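Local structure of ribose 5-phosphate isomerase (Trypanosoma cruzi, 3M1P) at residues 83-88 with 105-110; 94-99 with 124-129. The protein probably interconverts ribose 5-phosphate and ribulose 5-phosphate, as a type B ribose 5-phosphate isomerase of the LacAB/RpiB family. The protein carries 1 engineered substitution. All coordinates share one frame; numbering follows the deposited sequence. Where two conformers were deposited one is given.

Interaction 1 (83-88 with 105-110)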
ATOM      1  N   PRO A  83      26.769  -4.516 -10.016  1.00 17.66           N
ATOM      2  CA  PRO A  83      26.541  -5.842 -10.589  1.00 17.51           C
ATOM      3  C   PRO A  83      26.496  -6.921  -9.511  1.00 17.02           C
ATOM      4  O   PRO A  83      27.273  -6.872  -8.567  1.00 16.76           O
ATOM      5  CB  PRO A  83      27.746  -6.044 -11.522  1.00 17.82           C
ATOM      6  CG  PRO A  83      28.272  -4.668 -11.780  1.00 18.41           C
ATOM      7  CD  PRO A  83      28.030  -3.926 -10.493  1.00 18.10           C
ATOM      8  N   GLY A  84      25.579  -7.872  -9.651  1.00 16.94           N
ATOM      9  CA  GLY A  84      25.405  -8.922  -8.655  1.00 16.84           C
ATOM     10  C   GLY A  84      24.306  -8.584  -7.666  1.00 16.63           C
ATOM     11  O   GLY A  84      23.846  -9.438  -6.923  1.00 17.17           O
ATOM     12  N   VAL A  85      23.874  -7.330  -7.661  1.00 16.35           N
ATOM     13  CA  VAL A  85      22.850  -6.893  -6.724  1.00 15.78           C
ATOM     14  C   VAL A  85      21.463  -7.017  -7.362  1.00 15.25           C
ATOM     15  O   VAL A  85      21.267  -6.685  -8.545  1.00 14.99           O
ATOM     16  CB  VAL A  85      23.128  -5.463  -6.211  1.00 15.56           C
ATOM     17  CG1 VAL A  85      21.921  -4.885  -5.484  1.00 16.03           C
ATOM     18  CG2 VAL A  85      24.338  -5.461  -5.302  1.00 15.44           C
ATOM     19  N   ARG A  86      20.523  -7.535  -6.576  1.00 13.98           N
ATOM     20  CA  ARG A  86      19.111  -7.548  -6.937  1.00 13.20           C
ATOM     21  C   ARG A  86      18.363  -6.913  -5.773  1.00 12.39           C
ATOM     22  O   ARG A  86      18.051  -7.573  -4.784  1.00 11.91           O
ATOM     23  CB  ARG A  86      18.627  -8.969  -7.226  1.00 13.37           C
ATOM     24  CG  ARG A  86      19.306  -9.603  -8.449  1.00 14.51           C
ATOM     25  CD  ARG A  86      18.760 -10.984  -8.736  1.00 16.86           C
ATOM     26  NE  ARG A  86      19.086 -11.891  -7.643  1.00 18.83           N
ATOM     27  CZ  ARG A  86      20.294 -12.407  -7.432  1.00 19.19           C
ATOM     28  NH1 ARG A  86      21.302 -12.118  -8.255  1.00 16.43           N
ATOM     29  NH2 ARG A  86      20.492 -13.213  -6.392  1.00 17.22           N
ATOM     30  N   ALA A  87      18.122  -5.612  -5.902  1.00 11.69           N
ATOM     31  CA  ALA A  87      17.568  -4.792  -4.840  1.00 11.58           C
ATOM     32  C   ALA A  87      16.099  -4.525  -5.109  1.00 11.58           C
ATOM     33  O   ALA A  87      15.738  -3.944  -6.149  1.00 11.49           O
ATOM     34  CB  ALA A  87      18.328  -3.481  -4.733  1.00 11.78           C
ATOM     35  N   ALA A  88      15.271  -4.955  -4.163  1.00 10.92           N
ATOM     36  CA  ALA A  88      13.820  -4.909  -4.293  1.00 11.15           C
ATOM     37  C   ALA A  88      13.217  -3.852  -3.378  1.00 11.11           C
ATOM     38  O   ALA A  88      13.328  -3.952  -2.138  1.00 11.22           O
ATOM     39  CB  ALA A  88      13.230  -6.275  -3.984  1.00 10.03           C
ATOM     40  N   ALA A 105      16.014 -11.821  -4.521  1.00 14.19           N
ATOM     41  CA  ALA A 105      16.525 -10.500  -4.183  1.00 14.39           C
ATOM     42  C   ALA A 105      17.521 -10.612  -3.045  1.00 14.26           C
ATOM     43  O   ALA A 105      17.306 -11.378  -2.113  1.00 15.12           O
ATOM     44  CB  ALA A 105      15.373  -9.551  -3.798  1.00 13.92           C
ATOM     45  N   ASN A 106      18.609  -9.855  -3.115  1.00 13.82           N
ATOM     46  CA  ASN A 106      19.595  -9.867  -2.041  1.00 13.47           C
ATOM     47  C   ASN A 106      19.633  -8.560  -1.262  1.00 12.65           C
ATOM     48  O   ASN A 106      20.279  -8.478  -0.233  1.00 12.27           O
ATOM     49  CB  ASN A 106      21.007 -10.263  -2.546  1.00 13.72           C
ATOM     50  CG  ASN A 106      21.419  -9.511  -3.817  1.00 13.53           C
ATOM     51  OD1 ASN A 106      21.018  -8.367  -4.034  1.00 13.09           O
ATOM     52  ND2 ASN A 106      22.234 -10.163  -4.659  1.00 13.62           N
ATOM     53  N   ILE A 107      18.933  -7.541  -1.750  1.00 12.22           N
ATOM     54  CA  ILE A 107      18.759  -6.311  -0.971  1.00 11.83           C
ATOM     55  C   ILE A 107      17.280  -5.899  -0.901  1.00 12.09           C
ATOM     56  O   ILE A 107      16.608  -5.826  -1.921  1.00 12.19           O
ATOM     57  CB  ILE A 107      19.633  -5.129  -1.511  1.00 11.89           C
ATOM     58  CG1 ILE A 107      21.136  -5.458  -1.400  1.00 11.95           C
ATOM     59  CG2 ILE A 107      19.273  -3.813  -0.773  1.00 10.48           C
ATOM     60  CD1 ILE A 107      22.089  -4.368  -1.859  1.00 11.66           C
ATOM     61  N   VAL A 108      16.778  -5.644   0.308  1.00 12.15           N
ATOM     62  CA  VAL A 108      15.435  -5.118   0.483  1.00 11.28           C
ATOM     63  C   VAL A 108      15.523  -3.613   0.703  1.00 12.02           C
ATOM     64  O   VAL A 108      16.362  -3.146   1.479  1.00 12.77           O
ATOM     65  CB  VAL A 108      14.625  -5.845   1.616  1.00 12.06           C
ATOM     66  CG1 VAL A 108      15.262  -5.698   3.021  1.00  9.56           C
ATOM     67  CG2 VAL A 108      13.152  -5.395   1.626  1.00 10.64           C
ATOM     68  N   CYS A 109      14.686  -2.861  -0.012  1.00 11.32           N
ATOM     69  CA  CYS A 109      14.605  -1.413   0.159  1.00 11.58           C
ATOM     70  C   CYS A 109      13.232  -1.033   0.675  1.00 11.19           C
ATOM     71  O   CYS A 109      12.232  -1.598   0.246  1.00 11.35           O
ATOM     72  CB  CYS A 109      14.908  -0.677  -1.154  1.00 11.32           C
ATOM     73  SG  CYS A 109      16.544  -1.122  -1.874  1.00 12.13           S
ATOM     74  N   VAL A 110      13.200  -0.069   1.594  1.00 11.77           N
ATOM     75  CA  VAL A 110      11.956   0.437   2.168  1.00 12.17           C
ATOM     76  C   VAL A 110      12.001   1.953   2.313  1.00 13.00           C
ATOM     77  O   VAL A 110      13.080   2.560   2.369  1.00 12.82           O
ATOM     78  CB  VAL A 110      11.647  -0.197   3.560  1.00 12.64           C
ATOM     79  CG1 VAL A 110      11.445  -1.702   3.451  1.00 10.44           C
ATOM     80  CG2 VAL A 110      12.751   0.120   4.562  1.00 11.81           C
TER
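Asn106 holds the backbone of 83-88 with both ends of its side-chain amide. Asn106 OD1 accepts from Arg86 N at 2.7 Å. That bond is nearly straight (167°), though the donor is tilted from the carbonyl plane. Asn106 ND2 donates to Gly84 O at 2.9 Å, and this acceptor lies close to the amide plane. Together the two bonds fix the flip of the amide. CG sits between the backbone N and the carbonyl carbon (chi1 47°), which lays the amide alongside the backbone of Gly84-Arg86. ND2 also lies over the rim of one face of the Arg86 guanidinium, with the two planes 41° apart; the guanidinium itself bonds through NH2 to Asp104 O.

Arg86 O accepts twice, from Asn106 N at 2.9 Å and from Ile107 N at 3.2 Å. Regular parallel pairing follows: Ala88 N donates to Ile107 O (2.8 Å), and Cys109 N to Ala88 O (2.7 Å). Ala87 CB packs on Ile107 CB at 3.8 Å, and Val85 CG1 meets Ile107 CD1 at 3.7 Å. Ala54 of helix 46-58 backs both Val85 and Ile107. On the sheet face carrying Ala88 and Val108, helix 117-129 packs against Val108, and Ile73 of a second subunit against Ala88. The two strands belong to one beta-alpha-beta unit, at the 87-89 edge of the chain's five-stranded parallel sheet in a Rossmann-like alpha/beta fold.

Interaction 2 (94-99 with 124-129); sequences YTAAMS and IITFLQ
Phe127 reaches from helix 117-129 to the hydroxyl of Ser99 on helix 93-101. From CB its side chain leaves with CG anti to the backbone N (chi1 -172°), and this carries one edge of the ring alongside the neighbouring helix. CD1 is the first ring atom to make contact. Phe127 CD1 lies 3.4 Å from Ser99 OG and 3.9 Å from Ala96 O. Next along the ring, Phe127 CE1 is also 3.4 Å from Ser99 OG. The oxygen thus sits beside the CD1-CE1 edge, near the ring plane. At the tip, CZ packs on the backbone of Ala105 and Val108.

Ser99 OG is held in place from its own helix. Ser99 OG donates to Ala96 O at 2.7 Å, reaching the acceptor from above the carbonyl plane. The buried hydroxyl therefore has a polar partner as well as the ring edge.

Thr126 completes the contact, one residue earlier. Thr126 CG2, the methyl, is 3.8 Å from Ala97 CB, and Thr126 CB faces Ala96 CB at 4.1 Å. The hydroxyl OG1 bonds to Glu122 O in its own helix, and what Thr126 presents to 94-99 is CB and CG2.

The segments run in nearly the same direction, 17° apart, and their axes come within 7.9 Å. Such a close approach is made with small residues, alanine and serine, on the 94-99 side. Ile73 of a second subunit packs on Ser99 as well, while helix 17-26 lies against Ile124 and Leu128. This is the packing of near-parallel neighbouring helices in an alpha/beta fold built on a parallel sheet.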
ATOM      1  N   TYR A  94       3.655  -9.137   0.739  1.00 12.47           N
ATOM      2  CA  TYR A  94       3.638  -9.811  -0.561  1.00 12.82           C
ATOM      3  C   TYR A  94       4.865  -9.517  -1.454  1.00 12.54           C
ATOM      4  O   TYR A  94       5.539 -10.435  -1.915  1.00 12.84           O
ATOM      5  CB  TYR A  94       2.328  -9.500  -1.307  1.00 13.04           C
ATOM      6  CG  TYR A  94       2.225 -10.228  -2.623  1.00 13.19           C
ATOM      7  CD1 TYR A  94       1.717 -11.529  -2.696  1.00 13.37           C
ATOM      8  CD2 TYR A  94       2.651  -9.623  -3.793  1.00 13.61           C
ATOM      9  CE1 TYR A  94       1.644 -12.208  -3.919  1.00 13.81           C
ATOM     10  CE2 TYR A  94       2.578 -10.282  -5.011  1.00 15.84           C
ATOM     11  CZ  TYR A  94       2.069 -11.562  -5.069  1.00 14.01           C
ATOM     12  OH  TYR A  94       2.020 -12.170  -6.298  1.00 16.07           O
ATOM     13  N   THR A  95       5.144  -8.244  -1.712  1.00 12.66           N
ATOM     14  CA  THR A  95       6.353  -7.870  -2.474  1.00 12.23           C
ATOM     15  C   THR A  95       7.638  -8.361  -1.789  1.00 12.71           C
ATOM     16  O   THR A  95       8.572  -8.775  -2.466  1.00 12.72           O
ATOM     17  CB  THR A  95       6.453  -6.361  -2.655  1.00 12.06           C
ATOM     18  OG1 THR A  95       6.251  -5.730  -1.383  1.00 10.84           O
ATOM     19  CG2 THR A  95       5.403  -5.867  -3.665  1.00 10.75           C
ATOM     20  N   ALA A  96       7.685  -8.322  -0.455  1.00 12.77           N
ATOM     21  CA  ALA A  96       8.866  -8.800   0.283  1.00 13.10           C
ATOM     22  C   ALA A  96       9.096 -10.294   0.034  1.00 13.10           C
ATOM     23  O   ALA A  96      10.225 -10.736  -0.227  1.00 12.81           O
ATOM     24  CB  ALA A  96       8.733  -8.507   1.787  1.00 12.61           C
ATOM     25  N   ALA A  97       8.014 -11.065   0.114  1.00 13.36           N
ATOM     26  CA  ALA A  97       8.086 -12.506  -0.096  1.00 13.70           C
ATOM     27  C   ALA A  97       8.432 -12.835  -1.542  1.00 13.92           C
ATOM     28  O   ALA A  97       9.323 -13.654  -1.792  1.00 14.32           O
ATOM     29  CB  ALA A  97       6.773 -13.186   0.322  1.00 13.42           C
ATOM     30  N   MET A  98       7.755 -12.185  -2.484  0.50 13.90           N
ATOM     31  CA  MET A  98       7.922 -12.494  -3.904  0.50 14.17           C
ATOM     32  C   MET A  98       9.270 -12.055  -4.476  0.50 14.09           C
ATOM     33  O   MET A  98       9.775 -12.670  -5.428  0.50 14.13           O
ATOM     34  CB  MET A  98       6.780 -11.903  -4.732  0.50 14.14           C
ATOM     35  CG  MET A  98       5.408 -12.521  -4.436  0.50 15.17           C
ATOM     36  SD  MET A  98       5.342 -14.322  -4.505  0.50 16.61           S
ATOM     37  CE  MET A  98       5.998 -14.654  -6.144  0.50 15.66           C
ATOM     38  N   SER A  99       9.835 -10.996  -3.898  1.00 13.81           N
ATOM     39  CA  SER A  99      11.186 -10.531  -4.244  1.00 13.72           C
ATOM     40  C   SER A  99      12.227 -11.616  -3.981  1.00 13.60           C
ATOM     41  O   SER A  99      13.201 -11.769  -4.743  1.00 13.41           O
ATOM     42  CB  SER A  99      11.544  -9.263  -3.471  1.00 12.98           C
ATOM     43  OG  SER A  99      11.803  -9.531  -2.106  1.00 14.19           O
ATOM     44  N   ILE A 124      11.090  -6.691   6.502  1.00 13.44           N
ATOM     45  CA  ILE A 124      12.450  -7.175   6.765  1.00 14.28           C
ATOM     46  C   ILE A 124      12.444  -8.650   7.163  1.00 14.56           C
ATOM     47  O   ILE A 124      13.203  -9.438   6.618  1.00 15.33           O
ATOM     48  CB  ILE A 124      13.203  -6.272   7.792  1.00 14.24           C
ATOM     49  CG1 ILE A 124      13.580  -4.953   7.115  1.00 13.83           C
ATOM     50  CG2 ILE A 124      14.473  -6.972   8.354  1.00 14.09           C
ATOM     51  CD1 ILE A 124      14.005  -3.871   8.076  1.00 14.83           C
ATOM     52  N   ILE A 125      11.540  -9.023   8.067  1.00 14.32           N
ATOM     53  CA  ILE A 125      11.429 -10.405   8.524  1.00 14.25           C
ATOM     54  C   ILE A 125      11.044 -11.358   7.397  1.00 13.66           C
ATOM     55  O   ILE A 125      11.680 -12.395   7.218  1.00 13.66           O
ATOM     56  CB  ILE A 125      10.461 -10.516   9.751  1.00 14.85           C
ATOM     57  CG1 ILE A 125      11.114  -9.863  10.991  1.00 15.05           C
ATOM     58  CG2 ILE A 125       9.993 -11.987   9.973  1.00 14.71           C
ATOM     59  CD1 ILE A 125      10.126  -9.445  12.109  1.00 14.18           C
ATOM     60  N   THR A 126      10.015 -10.999   6.633  1.00 12.97           N
ATOM     61  CA  THR A 126       9.572 -11.812   5.508  1.00 12.87           C
ATOM     62  C   THR A 126      10.669 -11.990   4.442  1.00 12.57           C
ATOM     63  O   THR A 126      10.885 -13.086   3.940  1.00 12.26           O
ATOM     64  CB  THR A 126       8.304 -11.203   4.859  1.00 13.23           C
ATOM     65  OG1 THR A 126       7.326 -10.967   5.874  1.00 11.45           O
ATOM     66  CG2 THR A 126       7.747 -12.139   3.791  1.00 12.58           C
ATOM     67  N   PHE A 127      11.347 -10.900   4.111  1.00 12.92           N
ATOM     68  CA  PHE A 127      12.457 -10.916   3.174  1.00 13.63           C
ATOM     69  C   PHE A 127      13.553 -11.893   3.621  1.00 14.51           C
ATOM     70  O   PHE A 127      14.004 -12.725   2.838  1.00 14.30           O
ATOM     71  CB  PHE A 127      13.038  -9.513   3.082  1.00 13.31           C
ATOM     72  CG  PHE A 127      14.072  -9.349   2.018  1.00 13.75           C
ATOM     73  CD1 PHE A 127      13.696  -9.120   0.706  1.00 11.55           C
ATOM     74  CD2 PHE A 127      15.439  -9.386   2.342  1.00 14.64           C
ATOM     75  CE1 PHE A 127      14.665  -8.942  -0.288  1.00 13.05           C
ATOM     76  CE2 PHE A 127      16.414  -9.205   1.359  1.00 14.09           C
ATOM     77  CZ  PHE A 127      16.029  -8.994   0.041  1.00 11.42           C
ATOM     78  N   LEU A 128      13.963 -11.797   4.884  1.00 15.48           N
ATOM     79  CA  LEU A 128      15.074 -12.613   5.383  1.00 16.70           C
ATOM     80  C   LEU A 128      14.700 -14.083   5.512  1.00 17.22           C
ATOM     81  O   LEU A 128      15.513 -14.956   5.204  1.00 17.39           O
ATOM     82  CB  LEU A 128      15.624 -12.060   6.702  1.00 16.19           C
ATOM     83  CG  LEU A 128      16.310 -10.697   6.590  1.00 16.44           C
ATOM     84  CD1 LEU A 128      16.644 -10.135   7.958  1.00 14.46           C
ATOM     85  CD2 LEU A 128      17.561 -10.770   5.698  1.00 15.07           C
ATOM     86  N   GLN A 129      13.457 -14.342   5.915  1.00 18.02           N
ATOM     87  CA  GLN A 129      12.972 -15.715   6.157  1.00 18.60           C
ATOM     88  C   GLN A 129      12.491 -16.484   4.923  1.00 19.46           C
ATOM     89  O   GLN A 129      12.491 -17.714   4.938  1.00 19.87           O
ATOM     90  CB  GLN A 129      11.857 -15.708   7.204  1.00 18.37           C
ATOM     91  CG  GLN A 129      12.315 -15.360   8.631  1.00 17.31           C
ATOM     92  CD  GLN A 129      11.170 -15.385   9.635  1.00 18.69           C
ATOM     93  OE1 GLN A 129      10.004 -15.533   9.256  1.00 18.06           O
ATOM     94  NE2 GLN A 129      11.494 -15.221  10.924  1.00 17.70           N
TER

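Helix 93-101 connects strands 87-89 and 107-111, and helix 117-129 comes after strand 107-111. The segments of the two interactions therefore alternate along the chain. The centres of the two interactions are about 11 Å apart, yet they touch directly. Ala105 N lies 2.8 Å from Ser99 O, probably a hydrogen bond, which ties the entry to strand 107-111 to the preceding helix. Phe127 is the second bridge. Phe127 CZ lies 3.4 Å from Val108 N and 3.5 Å from Ala105 O. The ring that meets Ser99 in interaction 2 thus also packs on the strand paired in interaction 1. Both contacts border the second subunit, where Ile73 touches Ala88 and Ser99 alike.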